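Local atomic coordinates of peroxisomal membrane protein LPX1 (Saccharomyces cerevisiae, PDB entry 2Y6U), a protein that hydrolyses acyl esters in the peroxisome, with esterase, triacylglycerol lipase and phospholipase A activity. Residues G147-L152 / M267-F272; P170-R175 / P274-N279; H289-R294 / Q301-L306. One frame throughout, in Å; residues are numbered along the deposited sequence.

Interaction 1. Residues G147-L152 / M267-F272; sequences GGFQAL and MNMQTF
Phe149 and Phe272 form an offset edge-to-face pair, with ring centroids 5.5 Å apart and planes turned by 83°. Phe272 presents its edge toward the face of Phe149. The closest approach is CZ of Phe149 to CD1 of Phe272, at 3.6 Å, and that CZ lies near the plane of the Phe272 ring. Met269 adds a lighter touch: its methyl CE comes within 4.4 Å of CE2 of Phe149. The methionine side chain leaves its backbone without aiming at the helix, yet successive folds of the chain bring its end back to the ring.

In Phe149 a chi1 of -180° turns the ring opposite the amide nitrogen and carries it out from helix 146-157 toward its partners. The Phe272 ring is flanked from its own segment, where Met269 O sits over the centre of one face, 4.0 Å above the plane. The preceding turn is secured at Asn268 O, which accepts from both Thr271 N and Thr271 OG1, the latter at 2.7 Å. Further out, Trp114 meets both rings.

Phe272 is the N-cap residue of helix 273-279. The contact therefore joins the start of that helix to helix 146-157, whose Gly147 belongs to a Gly-X-Ser-X-Gly sequence consistent with the nucleophile elbow of alpha/beta hydrolases.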
loop_
_atom_site.group_PDB
_atom_site.type_symbol
_atom_site.label_atom_id
_atom_site.label_comp_id
_atom_site.label_asym_id
_atom_site.label_seq_id
_atom_site.Cartn_x
_atom_site.Cartn_y
_atom_site.Cartn_z
ATOM N N GLY A 147 -2.790 -13.585 -10.684
ATOM C CA GLY A 147 -3.071 -13.671 -9.272
ATOM C C GLY A 147 -1.841 -14.026 -8.457
ATOM O O GLY A 147 -1.691 -13.614 -7.319
ATOM N N GLY A 148 -0.937 -14.761 -9.072
ATOM C CA GLY A 148 0.343 -15.110 -8.448
ATOM C C GLY A 148 1.217 -13.894 -8.371
ATOM O O GLY A 148 1.865 -13.657 -7.329
ATOM N N PHE A 149 1.341 -13.195 -9.495
ATOM C CA PHE A 149 2.025 -11.865 -9.439
ATOM C C PHE A 149 1.428 -11.058 -8.258
ATOM O O PHE A 149 2.171 -10.401 -7.480
ATOM C CB PHE A 149 1.841 -11.148 -10.769
ATOM C CG PHE A 149 2.479 -9.795 -10.866
ATOM C CD1 PHE A 149 1.890 -8.684 -10.208
ATOM C CD2 PHE A 149 3.635 -9.600 -11.618
ATOM C CE1 PHE A 149 2.474 -7.416 -10.335
ATOM C CE2 PHE A 149 4.211 -8.352 -11.756
ATOM C CZ PHE A 149 3.640 -7.240 -11.107
ATOM N N GLN A 150 0.096 -10.965 -8.217
ATOM C CA GLN A 150 -0.586 -10.125 -7.222
ATOM C C GLN A 150 -0.410 -10.565 -5.794
ATOM O O GLN A 150 -0.260 -9.731 -4.946
ATOM C CB GLN A 150 -2.047 -9.939 -7.587
ATOM C CG GLN A 150 -2.194 -9.168 -8.898
ATOM C CD GLN A 150 -3.630 -9.068 -9.340
ATOM O OE1 GLN A 150 -4.369 -10.054 -9.285
ATOM N NE2 GLN A 150 -4.019 -7.916 -9.833
ATOM N N ALA A 151 -0.280 -11.872 -5.584
ATOM C CA ALA A 151 0.051 -12.408 -4.251
ATOM C C ALA A 151 1.378 -11.843 -3.756
ATOM O O ALA A 151 1.497 -11.431 -2.630
ATOM C CB ALA A 151 0.075 -13.955 -4.257
ATOM N N LEU A 152 2.409 -11.946 -4.599
ATOM C CA LEU A 152 3.704 -11.344 -4.308
ATOM C C LEU A 152 3.642 -9.834 -4.050
ATOM O O LEU A 152 4.182 -9.333 -3.058
ATOM C CB LEU A 152 4.696 -11.631 -5.458
ATOM C CG LEU A 152 5.137 -13.053 -5.639
ATOM C CD1 LEU A 152 5.807 -13.300 -7.052
ATOM C CD2 LEU A 152 6.112 -13.442 -4.468
ATOM N N MET A 267 -0.978 -6.717 -22.355
ATOM C CA MET A 267 -0.432 -5.684 -23.220
ATOM C C MET A 267 0.327 -4.623 -22.426
ATOM O O MET A 267 0.867 -3.721 -22.993
ATOM C CB MET A 267 -1.591 -5.010 -23.963
ATOM C CG MET A 267 -2.266 -6.014 -24.971
ATOM S SD MET A 267 -3.872 -5.390 -25.641
ATOM C CE MET A 267 -3.291 -4.038 -26.623
ATOM N N ASN A 268 0.367 -4.754 -21.114
ATOM C CA ASN A 268 0.778 -3.604 -20.264
ATOM C C ASN A 268 1.863 -3.949 -19.239
ATOM O O ASN A 268 2.143 -3.122 -18.353
ATOM C CB ASN A 268 -0.485 -3.250 -19.452
ATOM C CG ASN A 268 -0.537 -1.827 -19.103
ATOM O OD1 ASN A 268 0.081 -0.938 -19.759
ATOM N ND2 ASN A 268 -1.198 -1.560 -17.969
ATOM N N MET A 269 2.443 -5.143 -19.367
ATOM C CA MET A 269 3.294 -5.751 -18.304
ATOM C C MET A 269 4.476 -4.916 -18.033
ATOM O O MET A 269 4.868 -4.802 -16.875
ATOM C CB MET A 269 3.858 -7.075 -18.718
ATOM C CG MET A 269 2.947 -8.161 -18.744
ATOM S SD MET A 269 2.468 -8.822 -17.117
ATOM C CE MET A 269 3.760 -9.349 -16.062
ATOM N N GLN A 270 5.021 -4.239 -19.052
ATOM C CA GLN A 270 6.209 -3.501 -18.825
ATOM C C GLN A 270 6.040 -2.295 -17.920
ATOM O O GLN A 270 7.027 -1.732 -17.399
ATOM C CB GLN A 270 6.824 -3.043 -20.146
ATOM C CG GLN A 270 7.042 -4.244 -21.057
ATOM C CD GLN A 270 5.800 -4.685 -21.910
ATOM O OE1 GLN A 270 4.585 -4.241 -21.728
ATOM N NE2 GLN A 270 6.113 -5.601 -22.868
ATOM N N THR A 271 4.803 -1.886 -17.689
ATOM C CA THR A 271 4.624 -0.627 -16.948
ATOM C C THR A 271 4.537 -0.948 -15.419
ATOM O O THR A 271 4.479 0.000 -14.603
ATOM C CB THR A 271 3.287 0.084 -17.330
ATOM O OG1 THR A 271 2.212 -0.791 -16.934
ATOM C CG2 THR A 271 3.201 0.379 -18.859
ATOM N N PHE A 272 4.502 -2.189 -14.993
ATOM C CA PHE A 272 4.458 -2.503 -13.587
ATOM C C PHE A 272 5.302 -3.701 -13.153
ATOM O O PHE A 272 5.561 -3.899 -11.969
ATOM C CB PHE A 272 2.934 -2.692 -13.141
ATOM C CG PHE A 272 2.189 -3.728 -13.908
ATOM C CD1 PHE A 272 2.410 -5.037 -13.637
ATOM C CD2 PHE A 272 1.290 -3.393 -14.943
ATOM C CE1 PHE A 272 1.835 -6.025 -14.357
ATOM C CE2 PHE A 272 0.648 -4.381 -15.632
ATOM C CZ PHE A 272 0.914 -5.716 -15.331
#

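Interaction 2. Residues P170-R175 / P274-N279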
loop_
_atom_site.group_PDB
_atom_site.type_symbol
_atom_site.label_atom_id
_atom_site.label_comp_id
_atom_site.label_asym_id
_atom_site.label_seq_id
_atom_site.Cartn_x
_atom_site.Cartn_y
_atom_site.Cartn_z
ATOM N N PRO A 170 2.674 -18.503 -11.531
ATOM C CA PRO A 170 2.702 -17.081 -11.515
ATOM C C PRO A 170 3.357 -16.549 -12.818
ATOM O O PRO A 170 4.331 -17.128 -13.305
ATOM C CB PRO A 170 3.570 -16.732 -10.305
ATOM C CG PRO A 170 4.445 -17.898 -10.141
ATOM C CD PRO A 170 3.578 -19.098 -10.558
ATOM N N VAL A 171 2.868 -15.366 -13.261
ATOM C CA VAL A 171 3.427 -14.657 -14.400
ATOM C C VAL A 171 4.127 -13.370 -13.915
ATOM O O VAL A 171 3.446 -12.482 -13.416
ATOM C CB VAL A 171 2.298 -14.255 -15.402
ATOM C CG1 VAL A 171 2.895 -13.329 -16.550
ATOM C CG2 VAL A 171 1.701 -15.573 -16.008
ATOM N N VAL A 172 5.466 -13.402 -14.006
ATOM C CA VAL A 172 6.324 -12.326 -13.484
ATOM C C VAL A 172 7.239 -11.798 -14.554
ATOM O O VAL A 172 7.182 -10.605 -14.900
ATOM C CB VAL A 172 7.052 -12.712 -12.202
ATOM C CG1 VAL A 172 7.895 -11.549 -11.739
ATOM C CG2 VAL A 172 6.036 -13.136 -11.115
ATOM N N ILE A 173 8.064 -12.678 -15.112
ATOM C CA ILE A 173 8.968 -12.314 -16.212
ATOM C C ILE A 173 8.378 -12.860 -17.500
ATOM O O ILE A 173 8.200 -14.103 -17.702
ATOM C CB ILE A 173 10.372 -12.803 -15.963
ATOM C CG1 ILE A 173 10.856 -12.146 -14.614
ATOM C CG2 ILE A 173 11.372 -12.472 -17.202
ATOM C CD1 ILE A 173 12.019 -12.748 -14.159
ATOM N N THR A 174 8.065 -11.941 -18.401
ATOM C CA THR A 174 7.513 -12.329 -19.710
ATOM C C THR A 174 8.587 -12.297 -20.820
ATOM O O THR A 174 9.653 -11.696 -20.677
ATOM C CB THR A 174 6.207 -11.486 -20.034
ATOM O OG1 THR A 174 6.443 -10.109 -19.790
ATOM C CG2 THR A 174 5.100 -11.827 -19.063
ATOM N N ARG A 175 8.316 -12.974 -21.931
ATOM C CA ARG A 175 9.193 -12.883 -23.095
ATOM C C ARG A 175 9.118 -11.494 -23.717
ATOM O O ARG A 175 8.030 -10.988 -23.955
ATOM C CB ARG A 175 8.780 -13.917 -24.142
ATOM C CG ARG A 175 8.967 -15.358 -23.674
ATOM C CD ARG A 175 8.705 -16.375 -24.758
ATOM N NE ARG A 175 8.849 -17.758 -24.292
ATOM C CZ ARG A 175 7.947 -18.445 -23.588
ATOM N NH1 ARG A 175 6.803 -17.909 -23.219
ATOM N NH2 ARG A 175 8.185 -19.702 -23.260
ATOM N N PRO A 274 8.552 -4.286 -13.522
ATOM C CA PRO A 274 9.884 -4.015 -12.953
ATOM C C PRO A 274 9.835 -3.744 -11.452
ATOM O O PRO A 274 10.702 -4.183 -10.717
ATOM C CB PRO A 274 10.336 -2.790 -13.718
ATOM C CG PRO A 274 9.801 -3.122 -15.177
ATOM C CD PRO A 274 8.411 -3.498 -14.774
ATOM N N PHE A 275 8.791 -3.063 -11.038
ATOM C CA PHE A 275 8.599 -2.745 -9.607
ATOM C C PHE A 275 8.489 -4.017 -8.758
ATOM O O PHE A 275 9.160 -4.186 -7.757
ATOM C CB PHE A 275 7.360 -1.892 -9.424
ATOM C CG PHE A 275 7.082 -1.591 -7.933
ATOM C CD1 PHE A 275 7.748 -0.582 -7.299
ATOM C CD2 PHE A 275 6.302 -2.410 -7.208
ATOM C CE1 PHE A 275 7.505 -0.324 -5.927
ATOM C CE2 PHE A 275 6.043 -2.139 -5.863
ATOM C CZ PHE A 275 6.643 -1.105 -5.247
ATOM N N LEU A 276 7.721 -4.992 -9.237
ATOM C CA LEU A 276 7.555 -6.280 -8.570
ATOM C C LEU A 276 8.853 -7.070 -8.573
ATOM O O LEU A 276 9.328 -7.495 -7.504
ATOM C CB LEU A 276 6.353 -7.084 -9.099
ATOM C CG LEU A 276 6.385 -8.373 -8.227
ATOM C CD1 LEU A 276 5.926 -8.027 -6.729
ATOM C CD2 LEU A 276 5.953 -9.616 -8.758
ATOM N N ILE A 277 9.523 -7.151 -9.734
ATOM C CA ILE A 277 10.724 -7.841 -9.904
ATOM C C ILE A 277 11.765 -7.323 -8.956
ATOM O O ILE A 277 12.520 -8.129 -8.344
ATOM C CB ILE A 277 11.218 -7.811 -11.363
ATOM C CG1 ILE A 277 10.194 -8.586 -12.270
ATOM C CG2 ILE A 277 12.678 -8.277 -11.553
ATOM C CD1 ILE A 277 10.382 -8.288 -13.772
ATOM N N SER A 278 11.857 -6.005 -8.850
ATOM C CA SER A 278 12.864 -5.391 -7.986
ATOM C C SER A 278 12.652 -5.685 -6.428
ATOM O O SER A 278 13.583 -5.452 -5.604
ATOM C CB SER A 278 12.821 -3.897 -8.190
ATOM O OG SER A 278 13.894 -3.277 -7.483
ATOM N N ASN A 279 11.456 -6.080 -6.079
ATOM C CA ASN A 279 10.999 -6.249 -4.725
ATOM C C ASN A 279 10.749 -7.648 -4.241
ATOM O O ASN A 279 10.459 -7.883 -3.027
ATOM C CB ASN A 279 9.786 -5.333 -4.444
ATOM C CG ASN A 279 10.235 -3.938 -4.323
ATOM O OD1 ASN A 279 11.101 -3.657 -3.466
ATOM N ND2 ASN A 279 9.830 -3.044 -5.244
#
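Val172 and Ile173 meet Leu276 and Ile277 where, in this alpha/beta hydrolase fold, the loop leaving strand 164-168 of the main sheet passes helix 273-279. The backbones come nearest at Val172 and Ile277, whose CA atoms are 7.2 Å apart.

No hydrogen bond joins the two segments; their contacts are apolar. Val172 works through a single methyl, CG1, which lies anti to its backbone N (chi1 -180°) and reaches two helix residues: CG1 of Ile277 at 3.8 Å and CD2 of Leu276 at 4.0 Å. The side chains of Val172 and Ile277 lie alongside each other and run in opposite senses, whereas Leu276 stands roughly perpendicular to the valine. At the far end of its side chain, CD1 of Ile277 comes to 4.0 Å from CG1 of Ile173, again nearly perpendicular. Phe305 of helix 300-309 packs against both isoleucines, and Leu276 continues onto Phe149 and Leu152.

Polar interactions fix the two partners separately. On the loop, Asn302 OD1 accepts from the backbone N of both Val172 and Ile173. The helix takes part in the dimer: Ser278 OG bonds to Lys281 NZ of the second subunit, and Asn279 OD1 to Asn279 ND2 of that subunit. Within its own chain, Asn279 ND2 also donates to Phe275 O at 2.8 Å, along a bent path, while the same nitrogen stands over the centre of the Phe275 ring, 3.6 Å above its plane.

Interaction 3. Residues H289-R294 / Q301-L306; sequences HIVGAR and QNQLFL
Leu306 lays its CD1 methyl over one face of the His289 imidazole, a CH-pi contact with the methyl 4.1 Å from the ring centroid and 27° off the ring normal. This is the tight, buried half of the contact. The nearest ring atom is CE1 of His289, 3.7 Å from Leu306 CD1, and the same carbon is equally close to CG of Gln303. Gln303 thus meets the histidine through the aliphatic part of its extended chain, with the amide plane almost perpendicular to the imidazole. The His289 side chain already heads for the helix, and a chi1 of -176° extends the ring farther that way. Its rotation is further set by ND1, which is hydrogen-bonded to Tyr313 OH, and Pro170 also packs against it.

The looser side begins at the polar end of Gln303. Its OE1 lies 4.2 Å from CG1 of Val291, a distant approach between two partly exposed side chains. From there the strand runs out into the exposed Ala293 and Arg294, the arginine poorly ordered.

The axes of strand 289-292 and helix 301-306 pass 10.9 Å apart and run nearly antiparallel. With strand 313-318 lying next to strand 286-292 and parallel to it, this is a beta-alpha-beta crossover at the edge of the alpha/beta hydrolase sheet, in which the helix runs back alongside the strand it follows.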
loop_
_atom_site.group_PDB
_atom_site.type_symbol
_atom_site.label_atom_id
_atom_site.label_comp_id
_atom_site.label_asym_id
_atom_site.label_seq_id
_atom_site.Cartn_x
_atom_site.Cartn_y
_atom_site.Cartn_z
ATOM N N HIS A 289 5.613 -22.592 -4.927
ATOM C CA HIS A 289 5.497 -22.289 -6.318
ATOM C C HIS A 289 5.089 -23.576 -6.969
ATOM O O HIS A 289 5.800 -24.569 -6.900
ATOM C CB HIS A 289 6.854 -21.816 -6.781
ATOM C CG HIS A 289 6.912 -21.352 -8.195
ATOM N ND1 HIS A 289 8.114 -21.030 -8.794
ATOM C CD2 HIS A 289 5.942 -21.158 -9.134
ATOM C CE1 HIS A 289 7.877 -20.648 -10.027
ATOM N NE2 HIS A 289 6.572 -20.684 -10.254
ATOM N N ILE A 290 3.870 -23.618 -7.497
ATOM C CA ILE A 290 3.320 -24.796 -8.097
ATOM C C ILE A 290 3.335 -24.543 -9.588
ATOM O O ILE A 290 2.802 -23.536 -10.089
ATOM C CB ILE A 290 1.906 -25.084 -7.627
ATOM C CG1 ILE A 290 1.878 -25.277 -6.101
ATOM C CG2 ILE A 290 1.291 -26.372 -8.389
ATOM C CD1 ILE A 290 0.517 -25.511 -5.446
ATOM N N VAL A 291 3.983 -25.437 -10.314
ATOM C CA VAL A 291 4.069 -25.302 -11.771
ATOM C C VAL A 291 3.570 -26.566 -12.420
ATOM O O VAL A 291 3.631 -27.653 -11.856
ATOM C CB VAL A 291 5.456 -24.934 -12.296
ATOM C CG1 VAL A 291 6.069 -23.665 -11.589
ATOM C CG2 VAL A 291 6.415 -26.131 -12.176
ATOM N N GLY A 292 3.033 -26.421 -13.621
ATOM C CA GLY A 292 2.695 -27.530 -14.482
ATOM C C GLY A 292 3.962 -28.031 -15.242
ATOM O O GLY A 292 4.661 -27.245 -15.845
ATOM N N ALA A 293 4.235 -29.354 -15.234
ATOM C CA ALA A 293 5.430 -29.869 -15.897
ATOM C C ALA A 293 5.386 -29.593 -17.389
ATOM O O ALA A 293 6.396 -29.438 -17.986
ATOM C CB ALA A 293 5.568 -31.481 -15.724
ATOM N N ARG A 294 4.224 -29.605 -18.019
ATOM C CA ARG A 294 4.202 -29.383 -19.434
ATOM C C ARG A 294 4.055 -27.897 -19.777
ATOM O O ARG A 294 3.844 -27.565 -20.945
ATOM C CB ARG A 294 3.111 -30.214 -20.082
ATOM C CG ARG A 294 3.520 -31.644 -20.290
ATOM C CD ARG A 294 2.378 -32.512 -20.794
ATOM N NE ARG A 294 2.307 -32.807 -22.247
ATOM C CZ ARG A 294 3.303 -33.203 -23.071
ATOM N NH1 ARG A 294 4.573 -33.279 -22.687
ATOM N NH2 ARG A 294 3.025 -33.466 -24.351
ATOM N N GLN A 301 13.297 -18.113 -17.413
ATOM C CA GLN A 301 13.759 -17.114 -16.486
ATOM C C GLN A 301 12.705 -16.745 -15.462
ATOM O O GLN A 301 13.022 -16.330 -14.326
ATOM C CB GLN A 301 14.209 -15.846 -17.228
ATOM C CG GLN A 301 15.454 -16.052 -18.018
ATOM C CD GLN A 301 15.261 -16.952 -19.271
ATOM O OE1 GLN A 301 14.127 -17.049 -19.865
ATOM N NE2 GLN A 301 16.390 -17.642 -19.679
ATOM N N ASN A 302 11.431 -16.890 -15.817
ATOM C CA ASN A 302 10.347 -16.608 -14.879
ATOM C C ASN A 302 10.468 -17.513 -13.628
ATOM O O ASN A 302 10.556 -17.055 -12.459
ATOM C CB ASN A 302 8.982 -16.799 -15.554
ATOM C CG ASN A 302 7.790 -16.474 -14.621
ATOM O OD1 ASN A 302 7.558 -15.318 -14.308
ATOM N ND2 ASN A 302 7.005 -17.504 -14.232
ATOM N N GLN A 303 10.446 -18.826 -13.850
ATOM C CA GLN A 303 10.649 -19.724 -12.744
ATOM C C GLN A 303 11.969 -19.598 -12.027
ATOM O O GLN A 303 12.007 -19.613 -10.764
ATOM C CB GLN A 303 10.455 -21.198 -13.251
ATOM C CG GLN A 303 10.490 -22.184 -12.137
ATOM C CD GLN A 303 10.435 -23.621 -12.620
ATOM O OE1 GLN A 303 9.759 -23.926 -13.624
ATOM N NE2 GLN A 303 11.245 -24.465 -12.028
ATOM N N LEU A 304 13.068 -19.470 -12.760
ATOM C CA LEU A 304 14.362 -19.435 -12.137
ATOM C C LEU A 304 14.583 -18.160 -11.307
ATOM O O LEU A 304 15.347 -18.157 -10.299
ATOM C CB LEU A 304 15.468 -19.621 -13.155
ATOM C CG LEU A 304 15.318 -21.001 -13.916
ATOM C CD1 LEU A 304 16.434 -21.159 -14.730
ATOM C CD2 LEU A 304 15.023 -22.270 -13.087
ATOM N N PHE A 305 13.962 -17.090 -11.744
ATOM C CA PHE A 305 14.087 -15.829 -11.015
ATOM C C PHE A 305 13.456 -15.995 -9.588
ATOM O O PHE A 305 14.023 -15.547 -8.630
ATOM C CB PHE A 305 13.439 -14.685 -11.773
ATOM C CG PHE A 305 13.271 -13.441 -10.929
ATOM C CD1 PHE A 305 14.368 -12.623 -10.681
ATOM C CD2 PHE A 305 12.047 -13.134 -10.398
ATOM C CE1 PHE A 305 14.210 -11.498 -9.877
ATOM C CE2 PHE A 305 11.914 -12.052 -9.627
ATOM C CZ PHE A 305 12.956 -11.272 -9.334
ATOM N N LEU A 306 12.306 -16.625 -9.514
ATOM C CA LEU A 306 11.629 -16.838 -8.284
ATOM C C LEU A 306 12.389 -17.724 -7.342
ATOM O O LEU A 306 12.616 -17.404 -6.182
ATOM C CB LEU A 306 10.233 -17.324 -8.490
ATOM C CG LEU A 306 9.352 -16.303 -9.154
ATOM C CD1 LEU A 306 8.014 -16.959 -9.378
ATOM C CD2 LEU A 306 9.169 -14.950 -8.390
#

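How the interactions relate
Of these segments, followed from the N terminus, helix 146-157 comes first and then, after strand 164-168, the loop 170-175. Both wait about a hundred residues for their partners. Residues 267-272 close interaction 1 and residues 274-279 close interaction 2, so the two long loops cross. They also touch in space, CE of Met269 lying 3.8 Å from O of Val172. Interaction 3 comes afterwards in series and is local, spanning one strand-to-helix connection. Its helix 300-309 nevertheless reaches back, Leu306 packing on Leu152 of interaction 1. Together they pack helices 146-157, 273-279 and 300-309 against one another, and interaction 3 ties the last to strand 286-292.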